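Local structure of SusD homolog (Bacteroides ovatus, 4F53) at residues A[94-97]-A[98-102]; A[463-466]-A[467-471]. The protein probably binds glycans, mucin O-glycans among them, as a SusD-like lipoprotein of the outer membrane with a TPR-like helical fold. All coordinates share one frame; numbering follows the deposited sequence.

In the fold
Both interactions are local, each within one unbroken run of chain, and they lie far apart: their centres are 36 Å from each other and their nearest atoms about 25 Å. Interaction 1 sits inside helix 82-106 and is partly buried, with its aromatic side chains packed on helices 25-37 and 110-131 and on loops. Interaction 2 is a surface loop between helices 442-452 and 482-487. No helix or strand is common to the two. Their chemistry follows their place: rings and a locally broken helical bonding pattern in 94-102, against side-chain amide, hydroxyl and carboxylate groups in 463-471, which hold a loop without regular secondary structure.

Interaction 1 (A[94-97]-A[98-102]); sequences SKFY and PDYFN
Within helix 82-106 of this TPR-like fold, F96, Y97, Y100 and F101 form an aromatic cluster that spans the kink at P98 and D99. Y97 turns its edge to the face of Y100 in an offset edge-to-face pair, with planes at 88° and centroids 5.6 Å apart; the closest atoms are Y97 CD1 and Y100 CD2, at 3.7 Å. With F101 the Y97 ring is nearly parallel but slid aside, Y97 CD1 lying 3.6 Å from F101 CZ. With CG anti to the backbone N (chi1 -168°), the F96 ring reaches forward along the helix and brings CE1 to 3.5 Å from Y100 CB. R120 of helix 110-131 bonds Y97 OH; E117 of that helix and K104 of helix 82-106 bond Y100 OH.

P98 has no N-H to give, and its CD lies 3.3 Å from S94 O. One residue on, a water donates to K95 O at 2.6 Å and accepts from D99 N at 3.0 Å. Regular bonding resumes with Y100 N to F96 O and F101 N to Y97 O, the latter 2.9 Å and almost straight at 176°. The kink costs direct backbone bonds, one replaced by water, while the rings pack across it.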
ATOM      1  N   SER A  94       8.070   5.417 -17.402  1.00 40.62           N
ATOM      2  CA  SER A  94       7.613   6.335 -18.469  1.00 41.72           C
ATOM      3  C   SER A  94       7.049   7.632 -17.911  1.00 46.59           C
ATOM      4  O   SER A  94       7.219   8.708 -18.498  1.00 47.85           O
ATOM      5  CB  SER A  94       6.514   5.684 -19.309  1.00 43.80           C
ATOM      6  OG  SER A  94       6.912   4.429 -19.830  1.00 55.33           O
ATOM      7  N   LYS A  95       6.324   7.514 -16.798  1.00 41.04           N
ATOM      8  CA  LYS A  95       5.660   8.665 -16.202  1.00 39.62           C
ATOM      9  C   LYS A  95       6.569   9.448 -15.262  1.00 42.32           C
ATOM     10  O   LYS A  95       6.384  10.659 -15.147  1.00 42.78           O
ATOM     11  CB  LYS A  95       4.389   8.237 -15.458  1.00 38.40           C
ATOM     12  CG  LYS A  95       3.309   7.716 -16.396  1.00 35.73           C
ATOM     13  CD  LYS A  95       2.166   7.140 -15.587  1.00 39.00           C
ATOM     14  CE  LYS A  95       1.208   6.358 -16.445  1.00 43.08           C
ATOM     15  NZ  LYS A  95       0.350   7.258 -17.240  1.00 50.25           N
ATOM     16  N   PHE A  96       7.525   8.781 -14.581  1.00 37.54           N
ATOM     17  CA  PHE A  96       8.378   9.465 -13.612  1.00 37.24           C
ATOM     18  C   PHE A  96       9.661  10.082 -14.200  1.00 44.97           C
ATOM     19  O   PHE A  96       9.922  11.279 -13.983  1.00 46.24           O
ATOM     20  CB  PHE A  96       8.765   8.525 -12.423  1.00 36.95           C
ATOM     21  CG  PHE A  96       9.391   9.272 -11.267  1.00 36.61           C
ATOM     22  CD1 PHE A  96      10.769   9.510 -11.229  1.00 38.85           C
ATOM     23  CD2 PHE A  96       8.599   9.789 -10.243  1.00 35.73           C
ATOM     24  CE1 PHE A  96      11.334  10.266 -10.197  1.00 39.23           C
ATOM     25  CE2 PHE A  96       9.164  10.531  -9.202  1.00 38.08           C
ATOM     26  CZ  PHE A  96      10.522  10.797  -9.204  1.00 37.14           C
ATOM     27  N   TYR A  97      10.498   9.253 -14.840  1.00 40.78           N
ATOM     28  CA  TYR A  97      11.852   9.632 -15.235  1.00 41.18           C
ATOM     29  C   TYR A  97      12.003  10.766 -16.259  1.00 47.71           C
ATOM     30  O   TYR A  97      12.873  11.605 -15.992  1.00 50.08           O
ATOM     31  CB  TYR A  97      12.689   8.421 -15.627  1.00 41.55           C
ATOM     32  CG  TYR A  97      13.243   7.741 -14.389  1.00 40.65           C
ATOM     33  CD1 TYR A  97      14.209   8.362 -13.601  1.00 41.89           C
ATOM     34  CD2 TYR A  97      12.728   6.525 -13.946  1.00 39.56           C
ATOM     35  CE1 TYR A  97      14.694   7.761 -12.442  1.00 40.08           C
ATOM     36  CE2 TYR A  97      13.238   5.894 -12.813  1.00 39.22           C
ATOM     37  CZ  TYR A  97      14.213   6.520 -12.054  1.00 46.93           C
ATOM     38  OH  TYR A  97      14.691   5.924 -10.897  1.00 45.67           O
ATOM     39  N   PRO A  98      11.217  10.916 -17.354  1.00 43.53           N
ATOM     40  CA  PRO A  98      11.447  12.074 -18.238  1.00 44.47           C
ATOM     41  C   PRO A  98      11.331  13.411 -17.475  1.00 49.45           C
ATOM     42  O   PRO A  98      12.218  14.250 -17.631  1.00 49.78           O
ATOM     43  CB  PRO A  98      10.378  11.909 -19.326  1.00 45.64           C
ATOM     44  CG  PRO A  98      10.094  10.453 -19.347  1.00 49.26           C
ATOM     45  CD  PRO A  98      10.152  10.048 -17.896  1.00 44.43           C
ATOM     46  N   ASP A  99      10.322  13.566 -16.572  1.00 45.05           N
ATOM     47  CA  ASP A  99      10.151  14.794 -15.780  1.00 44.26           C
ATOM     48  C   ASP A  99      11.255  14.959 -14.737  1.00 48.67           C
ATOM     49  O   ASP A  99      11.721  16.081 -14.509  1.00 48.95           O
ATOM     50  CB  ASP A  99       8.780  14.833 -15.106  1.00 44.29           C
ATOM     51  CG  ASP A  99       7.626  15.202 -16.031  1.00 56.08           C
ATOM     52  OD1 ASP A  99       7.873  15.429 -17.238  1.00 57.75           O
ATOM     53  OD2 ASP A  99       6.479  15.286 -15.545  1.00 60.17           O
ATOM     54  N   TYR A 100      11.672  13.846 -14.105  1.00 43.59           N
ATOM     55  CA  TYR A 100      12.732  13.834 -13.102  1.00 42.81           C
ATOM     56  C   TYR A 100      14.051  14.345 -13.717  1.00 49.73           C
ATOM     57  O   TYR A 100      14.681  15.253 -13.161  1.00 50.83           O
ATOM     58  CB  TYR A 100      12.883  12.424 -12.508  1.00 41.84           C
ATOM     59  CG  TYR A 100      14.109  12.219 -11.654  1.00 42.86           C
ATOM     60  CD1 TYR A 100      14.126  12.607 -10.317  1.00 43.13           C
ATOM     61  CD2 TYR A 100      15.255  11.625 -12.177  1.00 44.69           C
ATOM     62  CE1 TYR A 100      15.251  12.408  -9.522  1.00 43.17           C
ATOM     63  CE2 TYR A 100      16.390  11.429 -11.396  1.00 45.21           C
ATOM     64  CZ  TYR A 100      16.388  11.826 -10.070  1.00 49.78           C
ATOM     65  OH  TYR A 100      17.514  11.617  -9.312  1.00 48.21           O
ATOM     66  N   PHE A 101      14.444  13.797 -14.869  1.00 47.00           N
ATOM     67  CA  PHE A 101      15.679  14.222 -15.542  1.00 49.27           C
ATOM     68  C   PHE A 101      15.572  15.673 -16.019  1.00 56.99           C
ATOM     69  O   PHE A 101      16.548  16.416 -15.928  1.00 59.62           O
ATOM     70  CB  PHE A 101      16.010  13.284 -16.720  1.00 51.35           C
ATOM     71  CG  PHE A 101      16.387  11.881 -16.297  1.00 51.50           C
ATOM     72  CD1 PHE A 101      17.420  11.663 -15.387  1.00 53.36           C
ATOM     73  CD2 PHE A 101      15.766  10.774 -16.870  1.00 53.06           C
ATOM     74  CE1 PHE A 101      17.776  10.367 -15.008  1.00 53.91           C
ATOM     75  CE2 PHE A 101      16.129   9.477 -16.489  1.00 55.40           C
ATOM     76  CZ  PHE A 101      17.123   9.283 -15.555  1.00 52.67           C
ATOM     77  N   ASN A 102      14.376  16.087 -16.467  1.00 53.59           N
ATOM     78  CA  ASN A 102      14.132  17.440 -16.938  1.00 54.64           C
ATOM     79  C   ASN A 102      14.271  18.449 -15.788  1.00 59.38           C
ATOM     80  O   ASN A 102      14.975  19.446 -15.970  1.00 62.15           O
ATOM     81  CB  ASN A 102      12.772  17.538 -17.619  1.00 52.62           C
ATOM     82  CG  ASN A 102      12.560  18.795 -18.417  1.00 62.88           C
ATOM     83  OD1 ASN A 102      13.483  19.581 -18.679  1.00 56.08           O
ATOM     84  ND2 ASN A 102      11.324  19.022 -18.807  1.00 54.84           N
TER
HETATM   85  O   HOH W   1       7.722  12.099 -16.909  1.00 45.96           O

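Interaction 2 (A[463-466]-A[467-471]); sequences NASG and GIVND
N463 opens an Asx turn in the loop between helices 442-452 and 482-487, and its amide ties 463-466 to 467-471. The tight part centres on that amide and on S465 OG. N463 OD1 takes two donors, both in its carbonyl plane: S465 N at 3.1 Å and, on a lone pair, S465 OG at 2.5 Å. With its proton committed to OD1, S465 OG accepts from V469 N at 3.1 Å, and weakly from G467 N; chi1 of 67° sets it between its backbone N and carbonyl carbon, where it reaches both amides and N463 OD1.

N463 ND2, the other end of the amide, donates twice, to V469 O at 2.9 Å and to D471 OD1 at 2.8 Å. Both acceptors lie close to the amide plane, which should fix the rotation of the group, and Y78 packs against N463, S465 and the buried V469.

By contrast the bend at G466, G467 and I468 is exposed in the molecule, though a crystal neighbour touches it. Both glycines have positive phi. I468 makes a slighter contact, its CG1 3.5 Å from S465 O. D471 is also exposed, yet its bond is nearly straight at 177°: ND2 of N463 meets OD1 from above the carboxylate, 43° out of its plane.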
ATOM      1  N   ASN A 463      -7.867 -19.609  -7.648  1.00 45.11           N
ATOM      2  CA  ASN A 463      -6.447 -19.483  -7.909  1.00 43.56           C
ATOM      3  C   ASN A 463      -6.223 -19.980  -9.342  1.00 46.76           C
ATOM      4  O   ASN A 463      -6.265 -21.182  -9.579  1.00 47.54           O
ATOM      5  CB  ASN A 463      -5.645 -20.277  -6.861  1.00 40.99           C
ATOM      6  CG  ASN A 463      -4.153 -20.205  -6.996  1.00 48.01           C
ATOM      7  OD1 ASN A 463      -3.604 -19.973  -8.076  1.00 41.44           O
ATOM      8  ND2 ASN A 463      -3.458 -20.488  -5.909  1.00 39.40           N
ATOM      9  N   ALA A 464      -6.079 -19.049 -10.304  1.00 42.57           N
ATOM     10  CA  ALA A 464      -5.857 -19.394 -11.712  1.00 43.27           C
ATOM     11  C   ALA A 464      -4.353 -19.248 -12.097  1.00 44.41           C
ATOM     12  O   ALA A 464      -4.022 -18.991 -13.258  1.00 44.97           O
ATOM     13  CB  ALA A 464      -6.741 -18.536 -12.613  1.00 44.05           C
ATOM     14  N   SER A 465      -3.448 -19.457 -11.127  1.00 39.22           N
ATOM     15  CA  SER A 465      -1.991 -19.394 -11.362  1.00 38.42           C
ATOM     16  C   SER A 465      -1.428 -20.681 -11.970  1.00 44.13           C
ATOM     17  O   SER A 465      -0.255 -20.683 -12.353  1.00 43.85           O
ATOM     18  CB  SER A 465      -1.246 -19.124 -10.069  1.00 38.25           C
ATOM     19  OG  SER A 465      -1.366 -20.226  -9.188  1.00 39.57           O
ATOM     20  N   GLY A 466      -2.234 -21.757 -11.990  1.00 40.23           N
ATOM     21  CA  GLY A 466      -1.830 -23.071 -12.484  1.00 40.83           C
ATOM     22  C   GLY A 466      -0.951 -23.858 -11.527  1.00 45.00           C
ATOM     23  O   GLY A 466      -0.391 -24.881 -11.910  1.00 46.42           O
ATOM     24  N   GLY A 467      -0.814 -23.378 -10.285  1.00 40.66           N
ATOM     25  CA  GLY A 467      -0.008 -24.033  -9.264  1.00 40.63           C
ATOM     26  C   GLY A 467       1.213 -23.230  -8.861  1.00 44.11           C
ATOM     27  O   GLY A 467       1.957 -23.631  -7.953  1.00 41.26           O
ATOM     28  N   ILE A 468       1.427 -22.076  -9.533  1.00 41.59           N
ATOM     29  CA  ILE A 468       2.568 -21.211  -9.226  1.00 40.49           C
ATOM     30  C   ILE A 468       2.411 -20.604  -7.838  1.00 45.30           C
ATOM     31  O   ILE A 468       3.340 -20.656  -7.052  1.00 46.39           O
ATOM     32  CB  ILE A 468       2.790 -20.100 -10.305  1.00 42.46           C
ATOM     33  CG1 ILE A 468       3.170 -20.721 -11.676  1.00 44.67           C
ATOM     34  CG2 ILE A 468       3.846 -19.079  -9.822  1.00 40.22           C
ATOM     35  CD1 ILE A 468       3.720 -19.775 -12.704  1.00 54.33           C
ATOM     36  N   VAL A 469       1.246 -20.018  -7.553  1.00 42.64           N
ATOM     37  CA  VAL A 469       0.969 -19.295  -6.316  1.00 40.14           C
ATOM     38  C   VAL A 469       0.338 -20.223  -5.261  1.00 45.37           C
ATOM     39  O   VAL A 469      -0.661 -20.899  -5.513  1.00 44.57           O
ATOM     40  CB  VAL A 469       0.075 -18.055  -6.610  1.00 41.59           C
ATOM     41  CG1 VAL A 469      -0.321 -17.330  -5.331  1.00 38.64           C
ATOM     42  CG2 VAL A 469       0.764 -17.094  -7.574  1.00 41.51           C
ATOM     43  N   ASN A 470       0.951 -20.242  -4.088  1.00 43.39           N
ATOM     44  CA  ASN A 470       0.465 -20.962  -2.918  1.00 44.89           C
ATOM     45  C   ASN A 470      -0.679 -20.147  -2.292  1.00 49.60           C
ATOM     46  O   ASN A 470      -0.529 -18.941  -2.100  1.00 49.52           O
ATOM     47  CB  ASN A 470       1.608 -21.172  -1.914  1.00 47.85           C
ATOM     48  CG  ASN A 470       1.147 -21.705  -0.589  1.00 69.25           C
ATOM     49  OD1 ASN A 470       0.873 -20.943   0.336  1.00 73.60           O
ATOM     50  ND2 ASN A 470       0.996 -23.013  -0.485  1.00 57.38           N
ATOM     51  N   ASP A 471      -1.790 -20.808  -1.952  1.00 46.79           N
ATOM     52  CA  ASP A 471      -3.010 -20.198  -1.424  1.00 46.14           C
ATOM     53  C   ASP A 471      -2.811 -19.460  -0.103  1.00 48.68           C
ATOM     54  O   ASP A 471      -3.390 -18.406   0.057  1.00 47.94           O
ATOM     55  CB  ASP A 471      -4.121 -21.240  -1.263  1.00 49.96           C
ATOM     56  CG  ASP A 471      -4.711 -21.727  -2.581  1.00 66.82           C
ATOM     57  OD1 ASP A 471      -4.818 -20.909  -3.523  1.00 68.25           O
ATOM     58  OD2 ASP A 471      -5.072 -22.925  -2.665  1.00 76.08           O
TER